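MutT/nudix family protein (Shewanella oneidensis, PDB 3GZ5) probably represses genes of NAD metabolism by binding DNA through a winged helix-turn-helix domain, under control of ADP-ribose sensed by its Nudix domain. Local coordinates at residues 157-160 against 161-165; 192-195 against 196-200. One frame throughout, in Å; residues are numbered along the deposited sequence.

Contact 1 (157-160 against 161-165)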
loop_
_atom_site.group_PDB
_atom_site.type_symbol
_atom_site.label_atom_id
_atom_site.label_comp_id
_atom_site.label_asym_id
_atom_site.label_seq_id
_atom_site.Cartn_x
_atom_site.Cartn_y
_atom_site.Cartn_z
ATOM N N THR B 157 10.785 7.355 2.132
ATOM C CA THR B 157 11.767 6.946 3.131
ATOM C C THR B 157 11.941 5.425 3.206
ATOM O O THR B 157 13.072 4.956 3.181
ATOM C CB THR B 157 11.453 7.591 4.499
ATOM O OG1 THR B 157 11.464 9.015 4.317
ATOM C CG2 THR B 157 12.487 7.213 5.526
ATOM N N GLN B 158 10.836 4.666 3.254
ATOM C CA GLN B 158 10.905 3.201 3.194
ATOM C C GLN B 158 11.446 2.691 1.858
ATOM O O GLN B 158 12.174 1.698 1.820
ATOM C CB GLN B 158 9.557 2.522 3.501
ATOM C CG GLN B 158 8.946 2.855 4.856
ATOM C CD GLN B 158 9.845 2.506 6.048
ATOM O OE1 GLN B 158 10.404 3.403 6.710
ATOM N NE2 GLN B 158 9.985 1.203 6.331
ATOM N N LYS B 159 11.090 3.345 0.757
ATOM C CA LYS B 159 11.678 2.981 -0.527
ATOM C C LYS B 159 13.208 3.143 -0.521
ATOM O O LYS B 159 13.905 2.325 -1.108
ATOM C CB LYS B 159 11.075 3.802 -1.679
ATOM C CG LYS B 159 9.605 3.582 -1.912
ATOM C CD LYS B 159 9.296 2.202 -2.403
ATOM C CE LYS B 159 7.807 2.086 -2.507
ATOM N NZ LYS B 159 7.399 0.851 -3.227
ATOM N N ALA B 160 13.717 4.203 0.113
ATOM C CA ALA B 160 15.174 4.437 0.238
ATOM C C ALA B 160 15.859 3.327 1.044
ATOM O O ALA B 160 17.033 3.059 0.859
ATOM C CB ALA B 160 15.464 5.796 0.852
ATOM N N LEU B 161 15.096 2.669 1.910
ATOM C CA LEU B 161 15.612 1.614 2.783
ATOM C C LEU B 161 15.634 0.237 2.138
ATOM O O LEU B 161 16.495 -0.611 2.459
ATOM C CB LEU B 161 14.780 1.551 4.071
ATOM C CG LEU B 161 15.126 2.454 5.271
ATOM C CD1 LEU B 161 14.291 2.009 6.463
ATOM C CD2 LEU B 161 16.618 2.418 5.658
ATOM N N TYR B 162 14.678 -0.002 1.244
ATOM C CA TYR B 162 14.473 -1.348 0.709
ATOM C C TYR B 162 14.521 -1.467 -0.803
ATOM O O TYR B 162 14.259 -2.542 -1.317
ATOM C CB TYR B 162 13.149 -1.945 1.210
ATOM C CG TYR B 162 13.098 -2.137 2.697
ATOM C CD1 TYR B 162 13.770 -3.198 3.314
ATOM C CD2 TYR B 162 12.387 -1.246 3.498
ATOM C CE1 TYR B 162 13.728 -3.367 4.705
ATOM C CE2 TYR B 162 12.336 -1.404 4.883
ATOM C CZ TYR B 162 13.001 -2.463 5.471
ATOM O OH TYR B 162 12.926 -2.593 6.831
ATOM N N SER B 163 14.819 -0.377 -1.508
ATOM C CA SER B 163 14.858 -0.405 -2.980
ATOM C C SER B 163 15.795 0.660 -3.563
ATOM O O SER B 163 16.419 1.409 -2.811
ATOM C CB SER B 163 13.436 -0.227 -3.560
ATOM O OG SER B 163 12.996 1.119 -3.491
ATOM N N LEU B 164 15.885 0.724 -4.899
ATOM C CA LEU B 164 16.569 1.808 -5.617
ATOM C C LEU B 164 15.571 2.639 -6.412
ATOM O O LEU B 164 15.941 3.358 -7.335
ATOM C CB LEU B 164 17.651 1.249 -6.559
ATOM C CG LEU B 164 18.786 0.401 -5.970
ATOM C CD1 LEU B 164 19.710 -0.114 -7.066
ATOM C CD2 LEU B 164 19.605 1.218 -4.966
ATOM N N VAL B 165 14.297 2.533 -6.025
ATOM C CA VAL B 165 13.232 3.383 -6.513
ATOM C C VAL B 165 13.600 4.896 -6.471
ATOM O O VAL B 165 13.232 5.634 -7.401
ATOM C CB VAL B 165 11.863 3.050 -5.792
ATOM C CG1 VAL B 165 10.827 4.117 -6.031
ATOM C CG2 VAL B 165 11.313 1.651 -6.237
#

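Contact 2 (192-195 against 196-200)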
loop_
_atom_site.group_PDB
_atom_site.type_symbol
_atom_site.label_atom_id
_atom_site.label_comp_id
_atom_site.label_asym_id
_atom_site.label_seq_id
_atom_site.Cartn_x
_atom_site.Cartn_y
_atom_site.Cartn_z
ATOM N N GLN B 192 26.366 4.935 4.369
ATOM C CA GLN B 192 27.656 4.292 4.324
ATOM C C GLN B 192 28.034 3.863 2.886
ATOM O O GLN B 192 27.707 2.764 2.431
ATOM C CB GLN B 192 27.679 3.138 5.352
ATOM C CG GLN B 192 26.449 2.170 5.318
ATOM C CD GLN B 192 25.164 2.682 6.016
ATOM O OE1 GLN B 192 24.950 3.886 6.179
ATOM N NE2 GLN B 192 24.299 1.746 6.410
ATOM N N GLY B 193 28.734 4.757 2.188
ATOM C CA GLY B 193 29.058 4.596 0.760
ATOM C C GLY B 193 29.404 3.215 0.213
ATOM O O GLY B 193 28.982 2.847 -0.889
ATOM N N LYS B 194 30.170 2.452 0.987
ATOM C CA LYS B 194 30.759 1.196 0.525
ATOM C C LYS B 194 29.815 0.019 0.757
ATOM O O LYS B 194 29.818 -0.950 -0.016
ATOM C CB LYS B 194 32.109 0.985 1.224
ATOM C CG LYS B 194 32.671 -0.433 1.180
ATOM C CD LYS B 194 33.744 -0.589 0.107
ATOM C CE LYS B 194 34.812 -1.591 0.541
ATOM N NZ LYS B 194 34.251 -2.952 0.810
ATOM N N SER B 195 29.021 0.102 1.825
ATOM C CA SER B 195 27.904 -0.819 2.019
ATOM C C SER B 195 26.884 -0.633 0.873
ATOM O O SER B 195 26.436 -1.604 0.262
ATOM C CB SER B 195 27.215 -0.580 3.369
ATOM O OG SER B 195 28.132 -0.599 4.446
ATOM N N PHE B 196 26.541 0.628 0.601
ATOM C CA PHE B 196 25.572 0.987 -0.436
ATOM C C PHE B 196 25.955 0.428 -1.803
ATOM O O PHE B 196 25.166 -0.297 -2.406
ATOM C CB PHE B 196 25.392 2.510 -0.507
ATOM C CG PHE B 196 24.273 2.952 -1.418
ATOM C CD1 PHE B 196 22.941 2.607 -1.137
ATOM C CD2 PHE B 196 24.541 3.726 -2.551
ATOM C CE1 PHE B 196 21.894 3.026 -1.975
ATOM C CE2 PHE B 196 23.498 4.152 -3.394
ATOM C CZ PHE B 196 22.174 3.796 -3.101
ATOM N N ARG B 197 27.167 0.762 -2.262
ATOM C CA ARG B 197 27.775 0.181 -3.473
ATOM C C ARG B 197 27.750 -1.340 -3.523
ATOM O O ARG B 197 27.375 -1.918 -4.546
ATOM C CB ARG B 197 29.194 0.692 -3.670
ATOM C CG ARG B 197 29.250 1.978 -4.446
ATOM C CD ARG B 197 30.515 2.747 -4.163
ATOM N NE ARG B 197 30.507 4.072 -4.784
ATOM C CZ ARG B 197 29.921 5.155 -4.271
ATOM N NH1 ARG B 197 29.260 5.095 -3.110
ATOM N NH2 ARG B 197 29.983 6.309 -4.930
ATOM N N ARG B 198 28.130 -1.981 -2.423
ATOM C CA ARG B 198 27.994 -3.440 -2.274
ATOM C C ARG B 198 26.548 -3.936 -2.522
ATOM O O ARG B 198 26.334 -4.893 -3.265
ATOM C CB ARG B 198 28.520 -3.883 -0.891
ATOM C CG ARG B 198 28.144 -5.307 -0.422
ATOM C CD ARG B 198 29.149 -5.913 0.616
ATOM N NE ARG B 198 29.519 -4.981 1.692
ATOM C CZ ARG B 198 30.595 -4.186 1.673
ATOM N NH1 ARG B 198 30.838 -3.363 2.696
ATOM N NH2 ARG B 198 31.425 -4.200 0.623
ATOM N N ARG B 199 25.566 -3.286 -1.897
ATOM C CA ARG B 199 24.154 -3.664 -2.099
ATOM C C ARG B 199 23.670 -3.399 -3.537
ATOM O O ARG B 199 23.011 -4.252 -4.139
ATOM C CB ARG B 199 23.240 -3.017 -1.048
ATOM C CG ARG B 199 22.896 -3.950 0.145
ATOM C CD ARG B 199 22.386 -3.184 1.386
ATOM N NE ARG B 199 20.926 -3.002 1.412
ATOM C CZ ARG B 199 20.270 -1.986 0.840
ATOM N NH1 ARG B 199 20.926 -1.034 0.176
ATOM N NH2 ARG B 199 18.950 -1.920 0.932
ATOM N N VAL B 200 24.037 -2.246 -4.093
ATOM C CA VAL B 200 23.705 -1.929 -5.483
ATOM C C VAL B 200 24.207 -3.017 -6.454
ATOM O O VAL B 200 23.407 -3.574 -7.220
ATOM C CB VAL B 200 24.223 -0.538 -5.917
ATOM C CG1 VAL B 200 24.099 -0.370 -7.418
ATOM C CG2 VAL B 200 23.468 0.570 -5.203
#

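Contact 1 (157-160 against 161-165)
The carbonyl oxygen of K159 is gripped by S163 from both its side chain and its backbone. S163 OG donates to K159 O at 2.8 Å, tilted 29° from the carbonyl plane. S163 N reaches the same oxygen at 2.9 Å in a bent, weak bond, and Y162 N adds a longer weak one. The hydroxyl can do this because chi1 of 76° sets OG between the backbone N and the carbonyl carbon, which puts it beside the K159 carbonyl. A small hydroxyl side chain suits this buried place, since the same OG also accepts from V165 N at 3.2 Å, closing an ST turn. The serine side chain thus holds a carbonyl oxygen of the last turn of helix 145-162 and shapes the chain that leaves it; S163 is the first residue to depart from helical angles, and the regular i to i+4 pattern gives way here to weak, divided bonds. Q158 O, for instance, is shared by two weak bonds, from L161 N and from Y162 N, each at 3.1 Å.

On another side of the helix the Q158 amide lies alongside the Y162 ring, the two side chains pointing the same way. NE2 of Q158 meets CE2 of Y162 at 3.8 Å, at the ring edge and in its plane, with the amide and ring planes 56° apart. The tyrosine hydroxyl bonds to L235 O of the second subunit, so the ring spans from this helix end to the dimer interface. The K159 side chain is bent at chi2, and its CB and CD pass near S163 OG before the ammonium forms a salt bridge with E88. A160, which is small, and L161, which is aliphatic, both pack against L187 of helix 176-187.

Contact 2 (192-195 against 196-200)
The guanidinium of R197 takes G193 O at its edge, in the plane of the group, whereas that of R198 carries K194 O over one face, 3.5 Å above its plane and offset toward the rim. The F196 ring has V200 CG2 over one face, one turn further along the helix.

R197 NH1 donates to G193 O at 3.2 Å with an N-H...acceptor angle of 158°. The oxygen also accepts from R197 N at 3.1 Å, and the two donors approach from opposite faces of its carbonyl plane. An extended chain from CG to NE brings the arginine's aliphatic part past G193 O, and its NH1 also bonds to Q180 of helix 176-187. A leucine in place of R197 would probably cost G193 O its guanidinium bond and Q180 its charged partner.

K194 and R198 reach past each other on the exposed side, where K194 NZ and R198 NH2, both donors, stand 3.1 Å apart. Such close like charges would be expected to repel, although a DNA-binding helix probably meets anionic phosphate. F196, with CG anti to the backbone N (chi1 -172°), carries its large apolar ring inward to an edge-to-face contact with H183.

Q192 occupies the N-cap position, and F196 N bonds to its carbonyl oxygen at 3.0 Å, opening the helical pattern. This basic first half of helix 193-203, following helix 176-187, is consistent with the recognition helix of a winged helix-turn-helix domain.

How the contacts relate
Contact 1 ends helix 145-162 and contact 2 begins helix 193-203, with helix 176-187 between them in the chain and touched by both. Their centres are about 14 Å apart, on the same side of the chain's centre, and they meet directly. L164 CD2, just beyond the helix end, packs against V200 CG2 at 3.9 Å and F196 CZ at 4.1 Å, while L161 O lies 3.2 Å from R199 NH2. The exit from the long helix is thereby fitted against the inner face of the probable DNA-reading helix. Since Y162 also reaches the second subunit, contact 1 touches both that subunit and the helices of the winged helix domain.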